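Local atomic coordinates of Myo-inositol phosphohydrolase (Mitsuokella multacida, PDB entry 4WU3), a protein that probably removes phosphate groups from inositol hexakisphosphate by hydrolysis as a protein-tyrosine-phosphatase-like enzyme, and binds inositol-(1,3,4,5)-tetrakisphosphate. Residues L209-P217 and M246-V254; R62-K70 and Q274-L282. The protein carries 2 engineered substitutions. All coordinates share one frame; numbering follows the deposited sequence.

Interaction 1 (L209-P217 and M246-V254). With PO4 (phosphate ion), chain G.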
ATOM      1  N   LEU A 209      15.184  15.203   5.047  1.00  9.98           N
ATOM      2  CA  LEU A 209      14.547  14.359   4.055  1.00 10.45           C
ATOM      3  C   LEU A 209      13.072  14.545   4.208  1.00  9.88           C
ATOM      4  O   LEU A 209      12.561  14.411   5.309  1.00 11.24           O
ATOM      5  CB  LEU A 209      14.848  12.892   4.321  1.00 11.15           C
ATOM      6  CG  LEU A 209      16.286  12.489   4.102  1.00 11.89           C
ATOM      7  CD1 LEU A 209      16.425  11.004   4.390  1.00 14.00           C
ATOM      8  CD2 LEU A 209      16.690  12.822   2.681  1.00 11.65           C
ATOM      9  N   THR A 210      12.372  14.823   3.117  1.00 10.02           N
ATOM     10  CA  THR A 210      10.942  15.088   3.192  1.00  9.31           C
ATOM     11  C   THR A 210      10.097  13.813   3.041  1.00  9.39           C
ATOM     12  O   THR A 210       9.453  13.606   2.018  1.00  9.80           O
ATOM     13  CB  THR A 210      10.549  16.131   2.139  1.00  9.69           C
ATOM     14  OG1 THR A 210      11.090  15.759   0.866  1.00  8.54           O
ATOM     15  CG2 THR A 210      11.114  17.486   2.535  1.00 10.32           C
ATOM     16  N   LEU A 211      10.088  12.977   4.078  1.00  8.94           N
ATOM     17  CA  LEU A 211       9.425  11.667   4.018  1.00  9.32           C
ATOM     18  C   LEU A 211       7.980  11.723   4.479  1.00 10.17           C
ATOM     19  O   LEU A 211       7.677  12.303   5.522  1.00  9.99           O
ATOM     20  CB  LEU A 211      10.150  10.647   4.893  1.00  9.20           C
ATOM     21  CG  LEU A 211      11.632  10.471   4.614  1.00  9.24           C
ATOM     22  CD1 LEU A 211      12.188   9.312   5.427  1.00  9.86           C
ATOM     23  CD2 LEU A 211      11.862  10.254   3.136  1.00  9.17           C
ATOM     24  N   GLN A 212       7.102  11.096   3.704  1.00  9.49           N
ATOM     25  CA  GLN A 212       5.698  11.019   4.045  1.00  9.83           C
ATOM     26  C   GLN A 212       5.526  10.120   5.258  1.00  9.78           C
ATOM     27  O   GLN A 212       6.116   9.037   5.327  1.00  8.98           O
ATOM     28  CB  GLN A 212       4.876  10.440   2.881  1.00 11.01           C
ATOM     29  CG  GLN A 212       4.986  11.195   1.571  1.00 12.73           C
ATOM     30  CD  GLN A 212       4.267  12.529   1.599  1.00 15.00           C
ATOM     31  OE1 GLN A 212       3.085  12.594   1.922  1.00 18.58           O
ATOM     32  NE2 GLN A 212       4.976  13.601   1.246  1.00 15.74           N
ATOM     33  N   ASP A 213       4.695  10.559   6.197  1.00  8.31           N
ATOM     34  CA  ASP A 213       4.359   9.754   7.346  1.00  8.39           C
ATOM     35  C   ASP A 213       3.746   8.446   6.862  1.00  8.89           C
ATOM     36  O   ASP A 213       3.017   8.414   5.870  1.00  8.76           O
ATOM     37  CB  ASP A 213       3.381  10.518   8.234  1.00  8.65           C
ATOM     38  CG  ASP A 213       3.311   9.984   9.646  1.00  9.20           C
ATOM     39  OD1 ASP A 213       3.845   8.893   9.936  1.00 10.49           O
ATOM     40  OD2 ASP A 213       2.703  10.672  10.482  1.00  9.51           O
ATOM     41  N   HIS A 214       4.079   7.368   7.565  1.00  9.57           N
ATOM     42  CA  HIS A 214       3.494   6.035   7.346  1.00 10.12           C
ATOM     43  C   HIS A 214       4.194   5.123   6.326  1.00  8.82           C
ATOM     44  O   HIS A 214       3.863   3.951   6.246  1.00 10.35           O
ATOM     45  CB  HIS A 214       2.013   6.158   6.991  1.00 10.89           C
ATOM     46  CG  HIS A 214       1.207   6.887   8.023  1.00 12.16           C
ATOM     47  ND1 HIS A 214       1.054   6.429   9.317  1.00 13.47           N
ATOM     48  CD2 HIS A 214       0.500   8.038   7.946  1.00 12.56           C
ATOM     49  CE1 HIS A 214       0.297   7.276   9.993  1.00 12.75           C
ATOM     50  NE2 HIS A 214      -0.061   8.254   9.182  1.00 12.83           N
ATOM     51  N   PHE A 215       5.164   5.638   5.579  1.00  8.21           N
ATOM     52  CA  PHE A 215       5.767   4.894   4.490  1.00  7.69           C
ATOM     53  C   PHE A 215       7.276   4.882   4.594  1.00  7.93           C
ATOM     54  O   PHE A 215       7.867   5.704   5.291  1.00  9.98           O
ATOM     55  CB  PHE A 215       5.414   5.517   3.144  1.00  7.65           C
ATOM     56  CG  PHE A 215       3.953   5.475   2.805  1.00  7.53           C
ATOM     57  CD1 PHE A 215       3.270   4.270   2.754  1.00  7.34           C
ATOM     58  CD2 PHE A 215       3.273   6.641   2.510  1.00  7.12           C
ATOM     59  CE1 PHE A 215       1.937   4.237   2.430  1.00  7.35           C
ATOM     60  CE2 PHE A 215       1.944   6.612   2.179  1.00  7.07           C
ATOM     61  CZ  PHE A 215       1.270   5.409   2.143  1.00  7.24           C
ATOM     62  N   ARG A 216       7.890   3.946   3.881  1.00  7.44           N
ATOM     63  CA  ARG A 216       9.341   3.883   3.744  1.00  7.67           C
ATOM     64  C   ARG A 216       9.813   5.060   2.922  1.00  7.28           C
ATOM     65  O   ARG A 216       9.047   5.618   2.147  1.00  8.28           O
ATOM     66  CB  ARG A 216       9.743   2.597   3.020  1.00  7.74           C
ATOM     67  CG  ARG A 216       8.934   2.350   1.743  1.00  8.18           C
ATOM     68  CD  ARG A 216       9.677   1.449   0.774  1.00  7.91           C
ATOM     69  NE  ARG A 216      10.886   2.109   0.293  1.00  8.14           N
ATOM     70  CZ  ARG A 216      11.708   1.600  -0.615  1.00  8.38           C
ATOM     71  NH1 ARG A 216      11.463   0.408  -1.151  1.00  8.63           N
ATOM     72  NH2 ARG A 216      12.772   2.290  -0.996  1.00  8.19           N
ATOM     73  N   PRO A 217      11.089   5.424   3.055  1.00  7.27           N
ATOM     74  CA  PRO A 217      11.678   6.365   2.098  1.00  7.14           C
ATOM     75  C   PRO A 217      11.724   5.761   0.681  1.00  7.29           C
ATOM     76  O   PRO A 217      11.967   4.562   0.538  1.00  6.79           O
ATOM     77  CB  PRO A 217      13.099   6.537   2.622  1.00  6.77           C
ATOM     78  CG  PRO A 217      13.397   5.237   3.281  1.00  6.58           C
ATOM     79  CD  PRO A 217      12.111   4.797   3.910  1.00  6.72           C
ATOM     80  N   MET A 246       8.590   6.927  15.876  1.00  9.70           N
ATOM     81  CA  MET A 246       8.191   5.533  15.729  1.00  9.43           C
ATOM     82  C   MET A 246       8.604   4.953  14.377  1.00  8.74           C
ATOM     83  O   MET A 246       9.700   4.418  14.258  1.00  9.53           O
ATOM     84  CB  MET A 246       6.684   5.392  15.968  1.00 10.12           C
ATOM     85  CG  MET A 246       6.311   5.709  17.408  1.00 11.65           C
ATOM     86  SD  MET A 246       4.557   5.549  17.810  1.00 13.07           S
ATOM     87  CE  MET A 246       4.389   3.767  17.729  1.00 12.64           C
ATOM     88  N   GLY A 247       7.749   5.062  13.362  1.00  7.77           N
ATOM     89  CA  GLY A 247       8.006   4.436  12.059  1.00  7.53           C
ATOM     90  C   GLY A 247       9.230   4.916  11.275  1.00  6.78           C
ATOM     91  O   GLY A 247      10.206   4.181  11.084  1.00  5.62           O
ATOM     92  N   ARG A 248       9.169   6.149  10.790  1.00  6.15           N
ATOM     93  CA  ARG A 248      10.239   6.664   9.952  1.00  5.89           C
ATOM     94  C   ARG A 248      11.527   6.698  10.742  1.00  6.13           C
ATOM     95  O   ARG A 248      12.599   6.410  10.199  1.00  6.09           O
ATOM     96  CB  ARG A 248       9.906   8.059   9.415  1.00  5.49           C
ATOM     97  CG  ARG A 248       8.766   8.077   8.420  1.00  5.19           C
ATOM     98  CD  ARG A 248       8.210   9.488   8.220  1.00  4.98           C
ATOM     99  NE  ARG A 248       7.458   9.990   9.377  1.00  4.56           N
ATOM    100  CZ  ARG A 248       6.914  11.203   9.435  1.00  4.32           C
ATOM    101  NH1 ARG A 248       6.245  11.581  10.515  1.00  4.23           N
ATOM    102  NH2 ARG A 248       7.048  12.048   8.412  1.00  4.16           N
ATOM    103  N   THR A 249      11.427   7.036  12.028  1.00  6.33           N
ATOM    104  CA  THR A 249      12.615   7.115  12.887  1.00  6.32           C
ATOM    105  C   THR A 249      13.264   5.738  13.046  1.00  6.17           C
ATOM    106  O   THR A 249      14.480   5.601  12.953  1.00  6.63           O
ATOM    107  CB  THR A 249      12.290   7.739  14.261  1.00  7.00           C
ATOM    108  OG1 THR A 249      12.035   9.141  14.102  1.00  7.82           O
ATOM    109  CG2 THR A 249      13.444   7.583  15.224  1.00  7.30           C
ATOM    110  N   THR A 250      12.457   4.710  13.249  1.00  5.89           N
ATOM    111  CA  THR A 250      12.996   3.370  13.462  1.00  5.81           C
ATOM    112  C   THR A 250      13.574   2.775  12.186  1.00  5.79           C
ATOM    113  O   THR A 250      14.574   2.067  12.229  1.00  6.00           O
ATOM    114  CB  THR A 250      11.938   2.432  14.054  1.00  5.77           C
ATOM    115  OG1 THR A 250      11.535   2.953  15.323  1.00  5.32           O
ATOM    116  CG2 THR A 250      12.493   1.024  14.244  1.00  6.20           C
ATOM    117  N   ILE A 251      12.953   3.068  11.049  1.00  5.58           N
ATOM    118  CA  ILE A 251      13.529   2.680   9.784  1.00  5.53           C
ATOM    119  C   ILE A 251      14.953   3.197   9.695  1.00  5.56           C
ATOM    120  O   ILE A 251      15.853   2.458   9.290  1.00  5.93           O
ATOM    121  CB  ILE A 251      12.750   3.248   8.580  1.00  5.75           C
ATOM    122  CG1 ILE A 251      11.434   2.498   8.386  1.00  5.76           C
ATOM    123  CG2 ILE A 251      13.597   3.150   7.325  1.00  5.39           C
ATOM    124  CD1 ILE A 251      10.478   3.205   7.451  1.00  6.22           C
ATOM    125  N   PHE A 252      15.167   4.457  10.056  1.00  4.91           N
ATOM    126  CA  PHE A 252      16.493   5.036   9.887  1.00  5.03           C
ATOM    127  C   PHE A 252      17.496   4.665  10.970  1.00  5.48           C
ATOM    128  O   PHE A 252      18.704   4.673  10.717  1.00  5.77           O
ATOM    129  CB  PHE A 252      16.432   6.543   9.694  1.00  4.65           C
ATOM    130  CG  PHE A 252      16.155   6.926   8.291  1.00  4.61           C
ATOM    131  CD1 PHE A 252      14.896   6.757   7.766  1.00  4.82           C
ATOM    132  CD2 PHE A 252      17.161   7.416   7.479  1.00  4.62           C
ATOM    133  CE1 PHE A 252      14.637   7.082   6.447  1.00  4.85           C
ATOM    134  CE2 PHE A 252      16.918   7.733   6.163  1.00  4.59           C
ATOM    135  CZ  PHE A 252      15.656   7.564   5.651  1.00  4.90           C
ATOM    136  N   MET A 253      17.004   4.328  12.154  1.00  6.23           N
ATOM    137  CA  MET A 253      17.851   3.779  13.213  1.00  6.91           C
ATOM    138  C   MET A 253      18.350   2.396  12.810  1.00  7.07           C
ATOM    139  O   MET A 253      19.509   2.042  13.063  1.00  6.25           O
ATOM    140  CB  MET A 253      17.083   3.694  14.531  1.00  7.44           C
ATOM    141  CG  MET A 253      17.023   5.015  15.279  1.00  7.86           C
ATOM    142  SD  MET A 253      18.649   5.560  15.841  1.00  8.94           S
ATOM    143  CE  MET A 253      18.804   4.608  17.350  1.00  9.30           C
ATOM    144  N   VAL A 254      17.459   1.628  12.178  1.00  6.98           N
ATOM    145  CA  VAL A 254      17.799   0.324  11.604  1.00  6.75           C
ATOM    146  C   VAL A 254      18.786   0.458  10.442  1.00  6.60           C
ATOM    147  O   VAL A 254      19.752  -0.296  10.370  1.00  6.59           O
ATOM    148  CB  VAL A 254      16.539  -0.426  11.134  1.00  6.90           C
ATOM    149  CG1 VAL A 254      16.895  -1.584  10.212  1.00  6.75           C
ATOM    150  CG2 VAL A 254      15.766  -0.935  12.338  1.00  7.04           C
TER
HETATM  151  P   PO4 G 703       6.637   8.493  12.787  1.00 12.76           P
HETATM  152  O1  PO4 G 703       5.519   7.614  13.294  1.00 11.22           O
HETATM  153  O2  PO4 G 703       7.807   8.276  13.720  1.00 11.77           O
HETATM  154  O3  PO4 G 703       6.223   9.941  12.774  1.00 10.61           O
HETATM  155  O4  PO4 G 703       7.065   8.124  11.378  1.00 13.39           O

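Interaction 2 (R62-K70 and Q274-L282)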
ATOM      1  N   ARG A  62       9.672  12.685  23.607  1.00 11.44           N
ATOM      2  CA  ARG A  62       9.030  11.399  23.433  1.00 10.45           C
ATOM      3  C   ARG A  62       9.895  10.400  22.671  1.00 10.02           C
ATOM      4  O   ARG A  62      10.487  10.725  21.645  1.00  9.43           O
ATOM      5  CB  ARG A  62       7.715  11.644  22.682  1.00 12.25           C
ATOM      6  CG  ARG A  62       6.918  10.411  22.293  1.00 13.66           C
ATOM      7  CD  ARG A  62       5.698  10.826  21.491  1.00 14.15           C
ATOM      8  NE  ARG A  62       4.840   9.693  21.155  1.00 15.50           N
ATOM      9  CZ  ARG A  62       3.944   9.705  20.177  1.00 14.14           C
ATOM     10  NH1 ARG A  62       3.784  10.790  19.431  1.00 14.43           N
ATOM     11  NH2 ARG A  62       3.209   8.635  19.942  1.00 15.86           N
ATOM     12  N   ASN A  63       9.963   9.182  23.198  1.00  9.94           N
ATOM     13  CA  ASN A  63      10.657   8.079  22.546  1.00 10.47           C
ATOM     14  C   ASN A  63      12.127   8.332  22.302  1.00 10.36           C
ATOM     15  O   ASN A  63      12.709   7.768  21.380  1.00 12.61           O
ATOM     16  CB  ASN A  63       9.962   7.725  21.222  1.00 10.57           C
ATOM     17  CG  ASN A  63       8.647   7.018  21.448  1.00 11.06           C
ATOM     18  OD1 ASN A  63       8.522   6.223  22.383  1.00 10.41           O
ATOM     19  ND2 ASN A  63       7.649   7.321  20.618  1.00 10.81           N
ATOM     20  N   PHE A  64      12.738   9.167  23.124  1.00 10.06           N
ATOM     21  CA  PHE A  64      14.166   9.389  22.997  1.00 10.35           C
ATOM     22  C   PHE A  64      14.936   8.103  23.315  1.00 10.98           C
ATOM     23  O   PHE A  64      14.643   7.422  24.292  1.00 12.90           O
ATOM     24  CB  PHE A  64      14.651  10.493  23.930  1.00  9.81           C
ATOM     25  CG  PHE A  64      16.132  10.701  23.863  1.00 10.52           C
ATOM     26  CD1 PHE A  64      16.683  11.558  22.923  1.00 10.52           C
ATOM     27  CD2 PHE A  64      16.976  10.001  24.696  1.00 10.24           C
ATOM     28  CE1 PHE A  64      18.046  11.722  22.832  1.00 10.03           C
ATOM     29  CE2 PHE A  64      18.341  10.167  24.610  1.00 10.26           C
ATOM     30  CZ  PHE A  64      18.877  11.022  23.675  1.00  9.58           C
ATOM     31  N   ARG A  65      15.923   7.771  22.497  1.00 11.05           N
ATOM     32  CA  ARG A  65      16.854   6.713  22.862  1.00 11.37           C
ATOM     33  C   ARG A  65      18.190   6.941  22.199  1.00 12.14           C
ATOM     34  O   ARG A  65      18.279   7.594  21.164  1.00 11.95           O
ATOM     35  CB  ARG A  65      16.326   5.326  22.493  1.00 12.30           C
ATOM     36  CG  ARG A  65      16.245   5.030  20.995  1.00 12.06           C
ATOM     37  CD  ARG A  65      14.956   5.566  20.394  1.00 11.26           C
ATOM     38  NE  ARG A  65      14.576   4.863  19.176  1.00 10.49           N
ATOM     39  CZ  ARG A  65      13.490   5.146  18.461  1.00 10.14           C
ATOM     40  NH1 ARG A  65      12.683   6.122  18.830  1.00 10.91           N
ATOM     41  NH2 ARG A  65      13.213   4.462  17.373  1.00 10.09           N
ATOM     42  N   MET A  66      19.233   6.431  22.837  1.00 12.53           N
ATOM     43  CA  MET A  66      20.550   6.415  22.250  1.00 13.02           C
ATOM     44  C   MET A  66      20.863   4.988  21.843  1.00 12.42           C
ATOM     45  O   MET A  66      20.326   4.045  22.406  1.00  9.55           O
ATOM     46  CB  MET A  66      21.576   6.935  23.246  1.00 16.69           C
ATOM     47  CG  MET A  66      21.552   8.451  23.343  1.00 18.83           C
ATOM     48  SD  MET A  66      22.482   9.067  24.731  1.00 25.57           S
ATOM     49  CE  MET A  66      24.118   8.410  24.424  1.00 26.44           C
ATOM     50  N   GLY A  67      21.724   4.841  20.848  1.00 12.90           N
ATOM     51  CA  GLY A  67      22.074   3.527  20.339  1.00 13.59           C
ATOM     52  C   GLY A  67      22.727   2.650  21.376  1.00 13.53           C
ATOM     53  O   GLY A  67      22.686   1.419  21.276  1.00 15.18           O
ATOM     54  N   SER A  68      23.331   3.284  22.377  1.00 13.58           N
ATOM     55  CA  SER A  68      24.025   2.563  23.447  1.00 13.96           C
ATOM     56  C   SER A  68      23.106   2.204  24.618  1.00 13.93           C
ATOM     57  O   SER A  68      23.552   1.615  25.598  1.00 13.57           O
ATOM     58  CB  SER A  68      25.220   3.385  23.960  1.00 13.55           C
ATOM     59  OG  SER A  68      24.817   4.655  24.455  1.00 13.07           O
ATOM     60  N   ASP A  69      21.827   2.561  24.526  1.00 14.02           N
ATOM     61  CA  ASP A  69      20.892   2.274  25.609  1.00 14.02           C
ATOM     62  C   ASP A  69      20.754   0.770  25.860  1.00 14.43           C
ATOM     63  O   ASP A  69      20.954  -0.058  24.963  1.00 14.08           O
ATOM     64  CB  ASP A  69      19.520   2.896  25.326  1.00 14.28           C
ATOM     65  CG  ASP A  69      19.515   4.397  25.515  1.00 15.09           C
ATOM     66  OD1 ASP A  69      20.587   4.949  25.854  1.00 16.32           O
ATOM     67  OD2 ASP A  69      18.450   5.026  25.325  1.00 15.40           O
ATOM     68  N   LYS A  70      20.417   0.433  27.098  1.00 15.70           N
ATOM     69  CA  LYS A  70      20.179  -0.952  27.485  1.00 17.53           C
ATOM     70  C   LYS A  70      18.875  -1.466  26.874  1.00 16.06           C
ATOM     71  O   LYS A  70      17.992  -0.686  26.490  1.00 16.87           O
ATOM     72  CB  LYS A  70      20.147  -1.086  29.014  1.00 20.40           C
ATOM     73  CG  LYS A  70      18.982  -0.378  29.693  1.00 26.93           C
ATOM     74  CD  LYS A  70      19.111  -0.379  31.213  1.00 30.99           C
ATOM     75  CE  LYS A  70      18.299   0.745  31.853  1.00 37.80           C
ATOM     76  NZ  LYS A  70      16.853   0.709  31.488  1.00 42.32           N
ATOM     77  N   GLN A 274      16.749  -2.835  17.796  1.00 10.64           N
ATOM     78  CA  GLN A 274      16.178  -1.499  17.631  1.00 10.12           C
ATOM     79  C   GLN A 274      14.774  -1.403  18.224  1.00 10.77           C
ATOM     80  O   GLN A 274      14.324  -0.312  18.565  1.00 12.13           O
ATOM     81  CB  GLN A 274      16.194  -1.062  16.169  1.00  9.50           C
ATOM     82  CG  GLN A 274      17.601  -0.829  15.617  1.00  9.38           C
ATOM     83  CD  GLN A 274      18.356   0.313  16.299  1.00  8.39           C
ATOM     84  OE1 GLN A 274      17.769   1.335  16.674  1.00  7.91           O
ATOM     85  NE2 GLN A 274      19.673   0.153  16.432  1.00  7.88           N
ATOM     86  N   LYS A 275      14.091  -2.537  18.379  1.00 11.30           N
ATOM     87  CA  LYS A 275      12.833  -2.554  19.134  1.00 12.08           C
ATOM     88  C   LYS A 275      13.129  -2.489  20.625  1.00 12.39           C
ATOM     89  O   LYS A 275      12.491  -1.740  21.358  1.00 11.55           O
ATOM     90  CB  LYS A 275      12.001  -3.803  18.838  1.00 13.60           C
ATOM     91  CG  LYS A 275      10.939  -4.089  19.896  1.00 15.14           C
ATOM     92  CD  LYS A 275       9.798  -3.093  19.808  1.00 18.26           C
ATOM     93  CE  LYS A 275       9.011  -2.979  21.111  1.00 22.30           C
ATOM     94  NZ  LYS A 275       9.687  -2.106  22.128  1.00 22.93           N
ATOM     95  N   LEU A 276      14.112  -3.260  21.074  1.00 12.56           N
ATOM     96  CA  LEU A 276      14.411  -3.332  22.502  1.00 13.75           C
ATOM     97  C   LEU A 276      14.840  -1.991  23.122  1.00 13.64           C
ATOM     98  O   LEU A 276      14.536  -1.732  24.284  1.00 15.38           O
ATOM     99  CB  LEU A 276      15.461  -4.407  22.768  1.00 13.38           C
ATOM    100  CG  LEU A 276      14.930  -5.823  22.532  1.00 13.59           C
ATOM    101  CD1 LEU A 276      16.056  -6.833  22.413  1.00 13.47           C
ATOM    102  CD2 LEU A 276      13.980  -6.226  23.647  1.00 14.30           C
ATOM    103  N   ILE A 277      15.535  -1.146  22.361  1.00 12.01           N
ATOM    104  CA  ILE A 277      15.934   0.172  22.864  1.00 12.14           C
ATOM    105  C   ILE A 277      14.947   1.263  22.433  1.00 12.65           C
ATOM    106  O   ILE A 277      15.063   2.424  22.833  1.00 13.49           O
ATOM    107  CB  ILE A 277      17.339   0.569  22.381  1.00 10.56           C
ATOM    108  CG1 ILE A 277      17.336   0.794  20.871  1.00 10.22           C
ATOM    109  CG2 ILE A 277      18.346  -0.499  22.775  1.00  9.87           C
ATOM    110  CD1 ILE A 277      18.605   1.401  20.328  1.00  9.99           C
ATOM    111  N   GLY A 278      13.976   0.880  21.619  1.00 11.97           N
ATOM    112  CA  GLY A 278      13.022   1.828  21.089  1.00 12.21           C
ATOM    113  C   GLY A 278      11.579   1.447  21.346  1.00 11.92           C
ATOM    114  O   GLY A 278      11.206   1.076  22.455  1.00 12.19           O
ATOM    115  N   ILE A 279      10.765   1.538  20.306  1.00 11.91           N
ATOM    116  CA  ILE A 279       9.321   1.439  20.450  1.00 13.04           C
ATOM    117  C   ILE A 279       8.702   0.586  19.330  1.00 13.15           C
ATOM    118  O   ILE A 279       7.597   0.065  19.483  1.00 13.88           O
ATOM    119  CB  ILE A 279       8.713   2.867  20.482  1.00 13.33           C
ATOM    120  CG1 ILE A 279       7.197   2.835  20.615  1.00 15.89           C
ATOM    121  CG2 ILE A 279       9.121   3.659  19.251  1.00 13.07           C
ATOM    122  CD1 ILE A 279       6.736   2.355  21.974  1.00 17.58           C
ATOM    123  N   VAL A 280       9.422   0.424  18.216  1.00 12.38           N
ATOM    124  CA  VAL A 280       8.883  -0.307  17.069  1.00 12.99           C
ATOM    125  C   VAL A 280       9.746  -1.478  16.600  1.00 11.97           C
ATOM    126  O   VAL A 280      10.983  -1.376  16.482  1.00 11.07           O
ATOM    127  CB  VAL A 280       8.635   0.631  15.864  1.00 13.36           C
ATOM    128  CG1 VAL A 280       8.143  -0.159  14.664  1.00 14.62           C
ATOM    129  CG2 VAL A 280       7.626   1.693  16.236  1.00 14.15           C
ATOM    130  N   ASP A 281       9.050  -2.585  16.343  1.00 10.69           N
ATOM    131  CA  ASP A 281       9.596  -3.769  15.678  1.00  9.69           C
ATOM    132  C   ASP A 281       9.103  -3.795  14.219  1.00  9.04           C
ATOM    133  O   ASP A 281       7.952  -4.121  13.934  1.00  7.72           O
ATOM    134  CB  ASP A 281       9.146  -5.029  16.420  1.00 10.45           C
ATOM    135  CG  ASP A 281       9.732  -6.305  15.840  1.00 11.51           C
ATOM    136  OD1 ASP A 281      10.324  -6.274  14.731  1.00 11.68           O
ATOM    137  OD2 ASP A 281       9.584  -7.349  16.507  1.00 11.56           O
ATOM    138  N   LEU A 282       9.987  -3.441  13.298  1.00  8.89           N
ATOM    139  CA  LEU A 282       9.622  -3.339  11.891  1.00  8.57           C
ATOM    140  C   LEU A 282       9.159  -4.659  11.278  1.00  8.43           C
ATOM    141  O   LEU A 282       8.523  -4.646  10.235  1.00  8.53           O
ATOM    142  CB  LEU A 282      10.797  -2.781  11.085  1.00  8.48           C
ATOM    143  CG  LEU A 282      11.166  -1.356  11.454  1.00  8.21           C
ATOM    144  CD1 LEU A 282      12.355  -0.903  10.637  1.00  9.31           C
ATOM    145  CD2 LEU A 282       9.974  -0.456  11.222  1.00  8.71           C
TER
HETATM  146  O   HOH W   1      15.391   2.325  17.716  1.00  6.67           O
HETATM  147  O   HOH W   2      16.244   3.149  25.094  1.00 13.01           O

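Interaction 1 (L209-P217 and M246-V254)
R248 reaches from the first turn of its helix to L211 and D213, and its guanidinium group serves both protein and anion. NH2 donates to the backbone O of L211 at 3.0 Å, with that oxygen near the guanidinium plane. A bend at chi3 (-71°) turns the other edge to the bound phosphate: NE meets O4 at 2.8 Å and NH1 meets O3 at 2.8 Å, both almost straight at 171°. D213 lies over one face, its carboxylate stacked at 12° to the guanidinium plane. The long OD1 to NH1 approach of 3.6 Å is therefore a pairing of charges to which no N-H is directed.

The phosphate, probably from the crystallisation liquor, also receives the backbone N-H groups of M246, the N-cap residue, and of R248, with a weak bond from G247. S242 through R248 fits the CX5R P-loop of protein tyrosine phosphatases, with a probably engineered serine at the position of the family's cysteine. Residues 212-217 follow strand 205-211, as does the general-acid loop in that family, and H214 on this loop touches the inositol tetrakisphosphate.

Behind the anion site the contact turns apolar. CE1 of F252 lies 3.5 Å from L211 CD1, its CZ is 3.7 Å from L209 CD1, and CG of P217 comes within 3.9 Å of CE1. I251 CG2 reaches toward CD of the P217 ring at 4.1 Å. Farther out, E124 forms a salt bridge with R248 NH2, W142 donates to D213 O, and F225 of helix 219-230 packs edge-to-face with F252.

Interaction 2 (R62-K70 and Q274-L282)
R65 places CG between its backbone N and carbonyl carbon (chi1 69°) and bends at chi2 (-84°), which lays its CB and CG beside the carbonyl of I277 and carries the guanidinium across G278. CB lies 3.2 Å from I277 O, and G278 CA sits over one guanidinium face. At the edge, NH1 donates to N63 O at 3.0 Å in the carbonyl plane and also bonds G245 O, while NE donates a hydrogen bond to a water that lies 2.8 Å from Q274 OE1. Cutting R65 back to an alanine is likely to leave both carbonyls without their NH1 donor and to open a gap beside G278.

The type I turn from M66 to D69 wraps the side chain of I277: CD1 nears M66 O, and CG2 is 3.4 Å from D69 O. A second water donates to both D69 OD2 and I277 O, while OD2 takes the backbone N-H of M66. The amide of N63 crosses I279 at about a right angle, OD1 lying 3.9 Å from its CB, and ND2 bonds A244 O in the P-loop.

Strand 65-66 is an edge strand of the five-stranded sheet; R65 touches A93 of strand 91-94 and T249 and T250 of helix 247-261.

Both contacts converge on helix 247-261 and the loop before it, and their centres lie 14 Å apart. Interaction 1 is buried and approaches from strand 205-211, one outer strand of the five-stranded sheet; interaction 2 is only partly buried and approaches from 65-66, the other. Their chemistry follows: a charged anion site backed by an aromatic and aliphatic core in the first, mostly backbone carbonyls, apolar branches and bridging waters in the second. They meet where T250 OG1 lies 3.0 Å from R65 NH2 and where M253 and V254 pack on Q274. Together they illustrate how a P-loop can be flanked by distant segments, one at the phosphate and one behind its backbone.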